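Local coordinates for protein peptide chain release factor subunit 1 (Aeropyrum pernix, PDB 3AGK) that probably directs the release of finished polypeptides from the ribosome in response to the stop codons UAA, UAG and UGA, at residues 35-39 with 129-133; 90-94 with 114-118. All coordinates share one frame. Residues are numbered along the deposited sequence.

Overall arrangement
Both contacts belong to the first of the three domains of this eRF1-family protein, and their centres lie about 11 Å apart. The four segments follow one another as 35-39, 90-94, 114-118 and 129-133, so contact 2 is enclosed in sequence between the two halves of contact 1. They share the four-stranded antiparallel sheet ordered 107-111, 93-98, 34-39, 121-125: Ile39 N lies 2.8 Å from Leu93 O, a probable hydrogen bond between neighbouring strands. Contact 1 packs the chain after edge strand 121-125 onto one sheet face; contact 2 packs the connection between the edge strands against the start of strand 93-98 and the loop leading into it.

Contact 1: 35-39 with 129-133; sequences LSLYI and ITDFL
Residues 35-39 form a strand whose side chains alternate: the CA-to-CB bonds of Ser36 and Tyr38 point toward 129-133, those of Leu35 and Leu37 away. The facing segment is loop at Ile129 and Thr130, then a weakly bonded helix from about 131, with Leu133 N hydrogen-bonded to Thr130 O (2.7 Å). Ser36 CA and Ile129 CA are 5.9 Å apart, Tyr38 CA and Phe132 CA 9.2 Å, a gap the tyrosine ring bridges.

The strand's backbone is served by its sheet neighbours, Ser36 and Tyr38 by Arg123 and Tyr121, Leu35, Leu37 and Ile39 by Cys97, Leu95 and Leu93. Both main-chain polar groups of Ile129 are satisfied by side chains: Ile129 N donates to Ser36 OG (2.9 Å, 175°), and Ile129 O accepts from Tyr38 OH at 2.7 Å. A small serine suits the close end; a long tyrosine suits the wider one, carrying its hydroxyl to a carbonyl (both chi1 m). Phe132 CD1 lies over one face of that ring, 3.4 Å from Tyr38 CZ, an oblique pair with centroids 4.4 Å apart and planes at 44°. Leu133 CG meets the ring edge, 3.9 Å from Tyr38 CE2.

This is side-chain-to-backbone docking of a loop and helix start onto a sheet face. Phe132 also meets Tyr121 edge-to-face, Leu133 touches Phe96 of strand 93-98, and on the other face Leu35 and Ile39 pack against helix 65-82.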
loop_
_atom_site.group_PDB
_atom_site.type_symbol
_atom_site.label_atom_id
_atom_site.label_comp_id
_atom_site.label_asym_id
_atom_site.label_seq_id
_atom_site.Cartn_x
_atom_site.Cartn_y
_atom_site.Cartn_z
ATOM N N LEU A 35 1.532 22.915 -2.155
ATOM C CA LEU A 35 1.827 22.809 -3.583
ATOM C C LEU A 35 2.492 21.494 -3.980
ATOM O O LEU A 35 3.449 21.049 -3.348
ATOM C CB LEU A 35 2.719 23.979 -4.004
ATOM C CG LEU A 35 3.307 24.000 -5.416
ATOM C CD1 LEU A 35 2.275 23.529 -6.414
ATOM C CD2 LEU A 35 3.760 25.411 -5.772
ATOM N N SER A 36 1.973 20.884 -5.039
ATOM C CA SER A 36 2.585 19.700 -5.628
ATOM C C SER A 36 2.875 19.986 -7.107
ATOM O O SER A 36 1.988 20.425 -7.835
ATOM C CB SER A 36 1.644 18.494 -5.491
ATOM O OG SER A 36 1.332 18.232 -4.132
ATOM N N LEU A 37 4.103 19.743 -7.554
ATOM C CA LEU A 37 4.488 20.082 -8.925
ATOM C C LEU A 37 5.451 19.068 -9.570
ATOM O O LEU A 37 6.572 18.880 -9.104
ATOM C CB LEU A 37 5.107 21.477 -8.943
ATOM C CG LEU A 37 5.769 21.930 -10.236
ATOM C CD1 LEU A 37 4.699 22.202 -11.282
ATOM C CD2 LEU A 37 6.570 23.174 -9.973
ATOM N N TYR A 38 5.005 18.429 -10.650
ATOM C CA TYR A 38 5.793 17.416 -11.350
ATOM C C TYR A 38 6.123 17.887 -12.763
ATOM O O TYR A 38 5.229 18.251 -13.525
ATOM C CB TYR A 38 4.994 16.124 -11.487
ATOM C CG TYR A 38 4.704 15.352 -10.217
ATOM C CD1 TYR A 38 3.792 15.821 -9.275
ATOM C CD2 TYR A 38 5.290 14.112 -9.997
ATOM C CE1 TYR A 38 3.511 15.084 -8.120
ATOM C CE2 TYR A 38 5.016 13.373 -8.858
ATOM C CZ TYR A 38 4.130 13.856 -7.920
ATOM O OH TYR A 38 3.871 13.099 -6.793
ATOM N N ILE A 39 7.395 17.858 -13.132
ATOM C CA ILE A 39 7.818 18.362 -14.434
ATOM C C ILE A 39 8.560 17.317 -15.261
ATOM O O ILE A 39 9.661 16.909 -14.909
ATOM C CB ILE A 39 8.731 19.576 -14.273
ATOM C CG1 ILE A 39 8.069 20.626 -13.360
ATOM C CG2 ILE A 39 9.118 20.133 -15.650
ATOM C CD1 ILE A 39 9.021 21.743 -12.923
ATOM N N ILE A 129 0.392 15.716 -3.150
ATOM C CA ILE A 129 -0.022 14.629 -4.025
ATOM C C ILE A 129 1.192 13.769 -4.360
ATOM O O ILE A 129 2.093 14.198 -5.081
ATOM C CB ILE A 129 -0.638 15.155 -5.326
ATOM C CG1 ILE A 129 -1.636 16.278 -5.026
ATOM C CG2 ILE A 129 -1.268 14.001 -6.119
ATOM C CD1 ILE A 129 -2.761 15.872 -4.108
ATOM N N THR A 130 1.216 12.557 -3.832
ATOM C CA THR A 130 2.403 11.721 -3.933
ATOM C C THR A 130 2.151 10.601 -4.925
ATOM O O THR A 130 3.060 9.828 -5.260
ATOM C CB THR A 130 2.730 11.111 -2.582
ATOM O OG1 THR A 130 2.141 9.811 -2.495
ATOM C CG2 THR A 130 2.177 11.979 -1.466
ATOM N N ASP A 131 0.900 10.527 -5.374
ATOM C CA ASP A 131 0.432 9.534 -6.324
ATOM C C ASP A 131 1.524 8.839 -7.108
ATOM O O ASP A 131 1.838 7.684 -6.857
ATOM C CB ASP A 131 -0.534 10.185 -7.325
ATOM C CG ASP A 131 -1.907 10.428 -6.742
ATOM O OD1 ASP A 131 -2.036 10.366 -5.503
ATOM O OD2 ASP A 131 -2.853 10.686 -7.523
ATOM N N PHE A 132 2.073 9.558 -8.080
ATOM C CA PHE A 132 2.958 8.982 -9.080
ATOM C C PHE A 132 4.182 8.348 -8.433
ATOM O O PHE A 132 4.715 7.357 -8.935
ATOM C CB PHE A 132 3.401 10.052 -10.083
ATOM C CG PHE A 132 2.305 11.032 -10.481
ATOM C CD1 PHE A 132 1.784 11.936 -9.564
ATOM C CD2 PHE A 132 1.830 11.071 -11.783
ATOM C CE1 PHE A 132 0.817 12.834 -9.929
ATOM C CE2 PHE A 132 0.851 11.971 -12.151
ATOM C CZ PHE A 132 0.347 12.853 -11.223
ATOM N N LEU A 133 4.611 8.913 -7.309
ATOM C CA LEU A 133 5.860 8.505 -6.658
ATOM C C LEU A 133 5.717 7.180 -5.928
ATOM O O LEU A 133 6.637 6.353 -5.927
ATOM C CB LEU A 133 6.310 9.582 -5.676
ATOM C CG LEU A 133 6.581 10.948 -6.306
ATOM C CD1 LEU A 133 6.767 12.032 -5.240
ATOM C CD2 LEU A 133 7.797 10.864 -7.224
#

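Contact 2: 90-94 with 114-118; sequences PNGLV and PEPIR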
loop_
_atom_site.group_PDB
_atom_site.type_symbol
_atom_site.label_atom_id
_atom_site.label_comp_id
_atom_site.label_asym_id
_atom_site.label_seq_id
_atom_site.Cartn_x
_atom_site.Cartn_y
_atom_site.Cartn_z
ATOM N N PRO A 90 17.165 14.645 -16.256
ATOM C CA PRO A 90 16.733 13.658 -17.253
ATOM C C PRO A 90 15.496 12.893 -16.810
ATOM O O PRO A 90 14.755 12.400 -17.667
ATOM C CB PRO A 90 17.932 12.710 -17.349
ATOM C CG PRO A 90 19.084 13.469 -16.703
ATOM C CD PRO A 90 18.458 14.293 -15.649
ATOM N N ASN A 91 15.275 12.792 -15.501
ATOM C CA ASN A 91 14.102 12.093 -14.991
ATOM C C ASN A 91 13.008 13.060 -14.568
ATOM O O ASN A 91 12.018 12.652 -13.959
ATOM C CB ASN A 91 14.467 11.208 -13.805
ATOM C CG ASN A 91 15.098 9.902 -14.225
ATOM O OD1 ASN A 91 15.235 9.621 -15.414
ATOM N ND2 ASN A 91 15.483 9.091 -13.246
ATOM N N GLY A 92 13.203 14.340 -14.879
ATOM C CA GLY A 92 12.272 15.383 -14.478
ATOM C C GLY A 92 12.528 15.920 -13.077
ATOM O O GLY A 92 13.531 15.578 -12.427
ATOM N N LEU A 93 11.609 16.770 -12.618
ATOM C CA LEU A 93 11.666 17.386 -11.296
ATOM C C LEU A 93 10.349 17.185 -10.574
ATOM O O LEU A 93 9.298 17.118 -11.213
ATOM C CB LEU A 93 11.859 18.889 -11.439
ATOM C CG LEU A 93 13.215 19.556 -11.509
ATOM C CD1 LEU A 93 12.975 21.040 -11.697
ATOM C CD2 LEU A 93 13.982 19.291 -10.226
ATOM N N VAL A 94 10.385 17.114 -9.247
ATOM C CA VAL A 94 9.159 17.267 -8.469
ATOM C C VAL A 94 9.386 18.197 -7.271
ATOM O O VAL A 94 10.426 18.136 -6.603
ATOM C CB VAL A 94 8.528 15.917 -8.024
ATOM C CG1 VAL A 94 8.987 14.762 -8.909
ATOM C CG2 VAL A 94 8.828 15.638 -6.582
ATOM N N PRO A 114 13.737 8.479 -9.163
ATOM C CA PRO A 114 14.529 7.388 -9.750
ATOM C C PRO A 114 13.966 7.022 -11.116
ATOM O O PRO A 114 14.674 6.524 -11.994
ATOM C CB PRO A 114 14.319 6.220 -8.774
ATOM C CG PRO A 114 13.607 6.776 -7.589
ATOM C CD PRO A 114 12.925 8.031 -8.020
ATOM N N GLU A 115 12.677 7.293 -11.267
ATOM C CA GLU A 115 11.896 6.977 -12.450
ATOM C C GLU A 115 11.542 8.265 -13.197
ATOM O O GLU A 115 11.222 9.275 -12.579
ATOM C CB GLU A 115 10.592 6.305 -12.010
ATOM C CG GLU A 115 9.656 7.226 -11.180
ATOM C CD GLU A 115 9.674 6.932 -9.684
ATOM O OE1 GLU A 115 10.696 6.429 -9.186
ATOM O OE2 GLU A 115 8.666 7.199 -8.996
ATOM N N PRO A 116 11.575 8.228 -14.537
ATOM C CA PRO A 116 11.210 9.424 -15.303
ATOM C C PRO A 116 9.706 9.676 -15.222
ATOM O O PRO A 116 8.915 8.777 -15.496
ATOM C CB PRO A 116 11.591 9.063 -16.747
ATOM C CG PRO A 116 12.353 7.772 -16.658
ATOM C CD PRO A 116 11.911 7.094 -15.406
ATOM N N ILE A 117 9.314 10.878 -14.831
ATOM C CA ILE A 117 7.907 11.234 -14.868
ATOM C C ILE A 117 7.576 11.653 -16.297
ATOM O O ILE A 117 8.468 12.072 -17.042
ATOM C CB ILE A 117 7.596 12.352 -13.864
ATOM C CG1 ILE A 117 8.831 13.217 -13.645
ATOM C CG2 ILE A 117 7.211 11.765 -12.526
ATOM C CD1 ILE A 117 8.681 14.178 -12.483
ATOM N N ARG A 118 6.312 11.519 -16.693
ATOM C CA ARG A 118 5.925 11.842 -18.062
ATOM C C ARG A 118 4.774 12.830 -18.123
ATOM O O ARG A 118 4.630 13.556 -19.109
ATOM C CB ARG A 118 5.598 10.579 -18.865
ATOM C CG ARG A 118 6.645 10.243 -19.932
ATOM C CD ARG A 118 8.049 10.357 -19.351
ATOM N NE ARG A 118 9.122 10.246 -20.342
ATOM C CZ ARG A 118 9.743 9.110 -20.653
ATOM N NH1 ARG A 118 9.391 7.974 -20.064
ATOM N NH2 ARG A 118 10.714 9.107 -21.557
#
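Asn91 and Ile117 carry most of this contact, with Pro116 third; their main chains meet where the loop before strand 93-98 crosses the irregular connection 114-118, the touching parts running 78° apart. The closest CA pair is Asn91 and Pro116, at 3.9 Å.

Asn91 contributes through both backbone and side chain. Asn91 O receives a weak hydrogen bond from Ile117 N (3.3 Å, 164°) and a CA-H...O contact from Pro116 CA at 3.6 Å. The carboxamide lies alongside the connection: Asn91 OD1 is 3.6 Å from Pro116 CG, while ND2 donates to the carbonyl O of Pro113, just before the segment. The O of Pro114 is also close to Asn91 ND2, at 3.0 Å, but at a poor angle for bonding. Asparagine suits this place because its short amide can reach a neighbouring main-chain carbonyl.

Ile117 supplies the apolar half. Ile117 CG1 passes 4.2 Å from Gly92 CA, and Ile117 CD1 meets Val94 CG1 at 3.6 Å. Separately, Ile117 CD1 packs against Leu93 O at 3.3 Å. Glycine fits at 92 for two reasons: a CB would collide with Ile117 CG1, and at phi 85° and psi -173° it would also press on the preceding carbonyl. Ile117 also touches Tyr38 of strand 34-39, which packs on Val94 in turn.

Pro116 has no amide hydrogen to satisfy and lays its ring beside Asn91 at the exposed border. The polar part is thus one weak backbone bond plus the Asn91 ND2 bond to Pro113 O, so fit of shape, isoleucine against glycine and valine, probably carries most of the contact.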